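Local structure of Alpha/beta hydrolase fold-3 domain protein (Sulfolobus islandicus, 5LK6) at residues V17-A22 against F82-V87; A60-P65 against D137-K142. The protein probably hydrolyses carboxylic esters, as a thermostable lipase-like carboxylesterase of the alpha/beta hydrolase fold. One frame throughout, in Å; residues are numbered along the deposited sequence.

The two contacts lie in one chain of the alpha/beta hydrolase fold, with centres about 29 Å apart. Along the chain their segments alternate: 17-22, 60-65, 82-87, 137-142. Contact 1 joins an N-terminal loop to the loop between strand 72-77 and helix 91-101, near the probable catalytic centre. Contact 2 joins strand 57-63, next to the outermost strand 46-52, to the loop between helix 120-133 and strand 144-150. The two meet where Val87 CG1 packs 3.5 Å from Arg61 CB. Loop 82-87 thus takes part in contact 1 through Ile84 and reaches strand 57-63 of contact 2 through Val87.

Contact 1 of 2, residues V17-A22 against F82-V87; sequences VPIGKA and FVIGDV
This is a small, buried apolar contact between two loops, in which Val17 and Ile19 meet Ile84. It joins the loop between helices 5-12 and 24-36 to the loop between strand 72-77 and helix 91-101, near the probable active site. Segment 82-87 directly follows the HGGG sequence, which in relatives of the hormone-sensitive lipase family supplies the oxyanion hole. Ile84 lies near the probable Ser-His-Asp triad without touching it.

The isoleucines reach toward each other tip to tip, with Ile19 CD1 4.1 Å from Ile84 CD1. The same methyl of Ile84 also meets Val17, whose CG1 is 4.3 Å away. The outer arm of Ile84 is extended, CD1 anti to CA (chi2 -174°), and this carries the methyl across to both partners. The backbones stay well apart: Ile19 CA and Ile84 CA are 9.6 Å from each other. No hydrogen bond crosses between the segments.

Local turns shape the N-terminal loop. Pro18 is the centre of an inverse gamma turn, closed by Ile19 N to Val17 O at 2.8 Å. A type II beta turn then runs from Pro18 to Lys21, with Gly20 at positive phi.

Two helices flank the contact. Val27 and Phe31 of helix 24-36 touch Ile84. His202, Trp205 and Phe206 of helix 200-210 pack on Ile19.

Contact 2 of 2, residues A60-P65 against D137-K142; sequences ARVYLP and DKFDGK
Phe139 packs on Val62 beside the central sheet of the alpha/beta hydrolase fold. Val62 belongs to strand 57-63, which runs antiparallel to both its neighbours, 46-52 and 104-108. Phe139 sits in the loop that leads from helix 120-133 to strand 144-150. The contact therefore joins this connection to the antiparallel end of the sheet.

Phe139 buries the most surface here, and Val62 comes next. Their side chains cross at about a right angle. Both methyls of Val62 come to the edge of the ring: CG1 lies 3.6 Å from Phe139 CE1, and CG2 lies 3.8 Å from that same CE1. With CG1 anti to the backbone N (chi1 -167°), both methyls face the ring edge, CG2 opposite CE1 and CG1 beside the CD1-CE1 bond.

Leu64, just past the end of the strand, comes no nearer than 4.5 Å, from its CD2 to the backbone O of Phe139. Val104 of strand 104-108 packs on both Val62 and Leu64. Within the loop, Lys142 NZ forms a salt bridge with Asp140 OD1 at 3.6 Å. One face of the Phe139 ring carries Lys138 CB, 4.0 Å above the ring plane and displaced toward the rim.

Contact 1 of 2, residues V17-A22 against F82-V87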
loop_
_atom_site.group_PDB
_atom_site.type_symbol
_atom_site.label_atom_id
_atom_site.label_comp_id
_atom_site.label_asym_id
_atom_site.label_seq_id
_atom_site.Cartn_x
_atom_site.Cartn_y
_atom_site.Cartn_z
ATOM N N VAL A 17 -22.040 1.728 13.590
ATOM C CA VAL A 17 -22.131 0.995 14.832
ATOM C C VAL A 17 -22.408 2.051 15.904
ATOM O O VAL A 17 -21.537 2.898 16.161
ATOM C CB VAL A 17 -20.856 0.215 15.133
ATOM C CG1 VAL A 17 -21.048 -0.569 16.408
ATOM C CG2 VAL A 17 -20.521 -0.712 13.982
ATOM N N PRO A 18 -23.621 2.018 16.514
ATOM C CA PRO A 18 -24.068 3.099 17.452
ATOM C C PRO A 18 -23.436 3.051 18.838
ATOM O O PRO A 18 -24.162 3.023 19.823
ATOM C CB PRO A 18 -25.585 2.881 17.538
ATOM C CG PRO A 18 -25.750 1.389 17.295
ATOM C CD PRO A 18 -24.651 0.949 16.356
ATOM N N ILE A 19 -22.104 3.076 18.896
ATOM C CA ILE A 19 -21.293 3.054 20.125
ATOM C C ILE A 19 -21.708 4.192 21.050
ATOM O O ILE A 19 -21.875 5.337 20.610
ATOM C CB ILE A 19 -19.801 3.292 19.784
ATOM C CG1 ILE A 19 -19.217 2.197 18.889
ATOM C CG2 ILE A 19 -18.935 3.463 21.020
ATOM C CD1 ILE A 19 -19.465 0.818 19.402
ATOM N N GLY A 20 -21.891 3.880 22.329
ATOM C CA GLY A 20 -22.378 4.867 23.282
ATOM C C GLY A 20 -23.840 5.308 23.166
ATOM O O GLY A 20 -24.219 6.150 23.941
ATOM N N LYS A 21 -24.641 4.794 22.212
ATOM C CA LYS A 21 -26.100 5.057 22.109
ATOM C C LYS A 21 -26.910 3.777 22.242
ATOM O O LYS A 21 -28.111 3.779 22.022
ATOM C CB LYS A 21 -26.502 5.701 20.749
ATOM C CG LYS A 21 -25.777 6.986 20.333
ATOM C CD LYS A 21 -26.009 8.137 21.322
ATOM C CE LYS A 21 -25.176 9.372 20.981
ATOM N NZ LYS A 21 -24.991 10.189 22.215
ATOM N N ALA A 22 -26.253 2.669 22.527
ATOM C CA ALA A 22 -26.896 1.349 22.665
ATOM C C ALA A 22 -26.074 0.556 23.660
ATOM O O ALA A 22 -24.917 0.926 23.997
ATOM C CB ALA A 22 -26.968 0.630 21.331
ATOM N N PHE A 82 -11.522 -2.426 22.396
ATOM C CA PHE A 82 -11.338 -3.266 23.592
ATOM C C PHE A 82 -12.663 -3.750 24.197
ATOM O O PHE A 82 -12.671 -4.224 25.333
ATOM C CB PHE A 82 -10.537 -2.512 24.700
ATOM C CG PHE A 82 -9.236 -1.912 24.235
ATOM C CD1 PHE A 82 -8.078 -2.707 24.133
ATOM C CD2 PHE A 82 -9.150 -0.544 23.922
ATOM C CE1 PHE A 82 -6.864 -2.163 23.727
ATOM C CE2 PHE A 82 -7.949 0.013 23.525
ATOM C CZ PHE A 82 -6.802 -0.806 23.415
ATOM N N VAL A 83 -13.755 -3.566 23.479
ATOM C CA VAL A 83 -15.060 -3.842 23.957
ATOM C C VAL A 83 -15.874 -4.732 22.974
ATOM O O VAL A 83 -16.634 -5.571 23.418
ATOM C CB VAL A 83 -15.841 -2.539 24.214
ATOM C CG1 VAL A 83 -17.275 -2.829 24.577
ATOM C CG2 VAL A 83 -15.196 -1.737 25.325
ATOM N N ILE A 84 -15.773 -4.526 21.669
ATOM C CA ILE A 84 -16.539 -5.312 20.679
ATOM C C ILE A 84 -15.545 -6.108 19.832
ATOM O O ILE A 84 -14.325 -6.123 20.113
ATOM C CB ILE A 84 -17.494 -4.445 19.843
ATOM C CG1 ILE A 84 -16.765 -3.602 18.801
ATOM C CG2 ILE A 84 -18.318 -3.587 20.781
ATOM C CD1 ILE A 84 -17.684 -2.633 18.069
ATOM N N GLY A 85 -16.092 -6.824 18.867
ATOM C CA GLY A 85 -15.307 -7.737 18.099
ATOM C C GLY A 85 -14.992 -8.995 18.881
ATOM O O GLY A 85 -15.192 -9.071 20.104
ATOM N N ASP A 86 -14.486 -9.973 18.144
ATOM C CA ASP A 86 -14.165 -11.330 18.648
ATOM C C ASP A 86 -13.744 -12.208 17.477
ATOM O O ASP A 86 -13.856 -11.822 16.329
ATOM C CB ASP A 86 -15.312 -11.993 19.452
ATOM C CG ASP A 86 -16.638 -12.075 18.712
ATOM O OD1 ASP A 86 -16.724 -11.951 17.462
ATOM O OD2 ASP A 86 -17.631 -12.303 19.447
ATOM N N VAL A 87 -13.215 -13.377 17.795
ATOM C CA VAL A 87 -12.802 -14.354 16.797
ATOM C C VAL A 87 -13.869 -14.628 15.745
ATOM O O VAL A 87 -13.553 -14.656 14.572
ATOM C CB VAL A 87 -12.311 -15.615 17.494
ATOM C CG1 VAL A 87 -12.225 -16.807 16.559
ATOM C CG2 VAL A 87 -10.939 -15.342 18.071
#

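Contact 2 of 2, residues A60-P65 against D137-K142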
loop_
_atom_site.group_PDB
_atom_site.type_symbol
_atom_site.label_atom_id
_atom_site.label_comp_id
_atom_site.label_asym_id
_atom_site.label_seq_id
_atom_site.Cartn_x
_atom_site.Cartn_y
_atom_site.Cartn_z
ATOM N N ALA A 60 -8.272 -19.070 21.107
ATOM C CA ALA A 60 -7.683 -18.624 19.883
ATOM C C ALA A 60 -8.232 -19.501 18.807
ATOM O O ALA A 60 -8.619 -20.618 19.061
ATOM C CB ALA A 60 -6.199 -18.780 19.948
ATOM N N ARG A 61 -8.302 -18.977 17.599
ATOM C CA ARG A 61 -8.644 -19.787 16.448
ATOM C C ARG A 61 -7.439 -19.810 15.487
ATOM O O ARG A 61 -6.883 -18.774 15.153
ATOM C CB ARG A 61 -9.892 -19.260 15.785
ATOM C CG ARG A 61 -10.176 -19.920 14.446
ATOM C CD ARG A 61 -11.572 -19.590 13.987
ATOM N NE ARG A 61 -12.546 -20.104 14.934
ATOM C CZ ARG A 61 -13.853 -19.871 14.882
ATOM N NH1 ARG A 61 -14.414 -19.086 13.915
ATOM N NH2 ARG A 61 -14.618 -20.414 15.829
ATOM N N VAL A 62 -7.055 -21.019 15.073
ATOM C CA VAL A 62 -5.894 -21.260 14.215
ATOM C C VAL A 62 -6.346 -21.547 12.793
ATOM O O VAL A 62 -7.157 -22.426 12.546
ATOM C CB VAL A 62 -5.059 -22.408 14.734
ATOM C CG1 VAL A 62 -3.713 -22.433 14.038
ATOM C CG2 VAL A 62 -4.883 -22.279 16.250
ATOM N N TYR A 63 -5.861 -20.733 11.872
ATOM C CA TYR A 63 -6.124 -20.925 10.445
ATOM C C TYR A 63 -4.806 -21.348 9.779
ATOM O O TYR A 63 -3.743 -20.679 9.944
ATOM C CB TYR A 63 -6.595 -19.621 9.818
ATOM C CG TYR A 63 -7.773 -18.964 10.467
ATOM C CD1 TYR A 63 -7.629 -18.168 11.617
ATOM C CD2 TYR A 63 -9.011 -19.068 9.911
ATOM C CE1 TYR A 63 -8.725 -17.508 12.185
ATOM C CE2 TYR A 63 -10.110 -18.454 10.477
ATOM C CZ TYR A 63 -9.972 -17.664 11.609
ATOM O OH TYR A 63 -11.107 -17.052 12.115
ATOM N N LEU A 64 -4.855 -22.469 9.060
ATOM C CA LEU A 64 -3.706 -22.862 8.220
ATOM C C LEU A 64 -4.072 -22.532 6.799
ATOM O O LEU A 64 -5.250 -22.533 6.443
ATOM C CB LEU A 64 -3.375 -24.336 8.324
ATOM C CG LEU A 64 -3.114 -25.020 9.672
ATOM C CD1 LEU A 64 -2.977 -26.505 9.357
ATOM C CD2 LEU A 64 -1.889 -24.532 10.460
ATOM N N PRO A 65 -3.077 -22.219 5.982
ATOM C CA PRO A 65 -3.344 -22.067 4.557
ATOM C C PRO A 65 -3.348 -23.424 3.826
ATOM O O PRO A 65 -3.029 -24.487 4.415
ATOM C CB PRO A 65 -2.191 -21.212 4.087
ATOM C CG PRO A 65 -1.063 -21.591 5.015
ATOM C CD PRO A 65 -1.661 -22.034 6.312
ATOM N N ASP A 137 6.373 -25.794 17.042
ATOM C CA ASP A 137 6.209 -27.218 16.713
ATOM C C ASP A 137 4.733 -27.594 16.532
ATOM O O ASP A 137 4.414 -28.323 15.593
ATOM C CB ASP A 137 6.970 -28.142 17.723
ATOM C CG ASP A 137 6.760 -27.712 19.237
ATOM O OD1 ASP A 137 7.486 -26.769 19.797
ATOM O OD2 ASP A 137 5.841 -28.333 19.854
ATOM N N LYS A 138 3.825 -27.051 17.353
ATOM C CA LYS A 138 2.376 -27.317 17.190
ATOM C C LYS A 138 1.828 -26.804 15.852
ATOM O O LYS A 138 0.775 -27.228 15.440
ATOM C CB LYS A 138 1.504 -26.679 18.315
ATOM C CG LYS A 138 1.163 -27.482 19.571
ATOM C CD LYS A 138 2.363 -27.654 20.521
ATOM C CE LYS A 138 1.959 -27.665 22.001
ATOM N NZ LYS A 138 0.787 -28.560 22.265
ATOM N N PHE A 139 2.496 -25.840 15.221
ATOM C CA PHE A 139 1.953 -25.103 14.066
ATOM C C PHE A 139 2.789 -25.248 12.826
ATOM O O PHE A 139 2.400 -24.722 11.762
ATOM C CB PHE A 139 1.918 -23.592 14.397
ATOM C CG PHE A 139 1.054 -23.251 15.562
ATOM C CD1 PHE A 139 -0.318 -23.273 15.442
ATOM C CD2 PHE A 139 1.606 -22.957 16.785
ATOM C CE1 PHE A 139 -1.126 -22.974 16.520
ATOM C CE2 PHE A 139 0.803 -22.678 17.873
ATOM C CZ PHE A 139 -0.568 -22.674 17.744
ATOM N N ASP A 140 3.937 -25.921 12.989
ATOM C CA ASP A 140 4.958 -26.121 11.942
ATOM C C ASP A 140 5.482 -24.740 11.590
ATOM O O ASP A 140 5.491 -24.374 10.446
ATOM C CB ASP A 140 4.374 -26.946 10.732
ATOM C CG ASP A 140 5.459 -27.465 9.725
ATOM O OD1 ASP A 140 6.711 -27.324 9.986
ATOM O OD2 ASP A 140 5.007 -27.989 8.647
ATOM N N GLY A 141 5.915 -23.980 12.591
ATOM C CA GLY A 141 6.257 -22.579 12.429
ATOM C C GLY A 141 7.725 -22.298 12.423
ATOM O O GLY A 141 8.182 -21.374 13.097
ATOM N N LYS A 142 8.494 -23.046 11.651
ATOM C CA LYS A 142 9.963 -22.805 11.614
ATOM C C LYS A 142 10.268 -21.384 11.229
ATOM O O LYS A 142 11.272 -20.885 11.641
ATOM C CB LYS A 142 10.770 -23.748 10.642
ATOM C CG LYS A 142 11.106 -25.178 11.122
ATOM C CD LYS A 142 9.943 -26.184 10.918
ATOM C CE LYS A 142 8.986 -26.348 12.121
ATOM N NZ LYS A 142 8.996 -27.742 12.677
#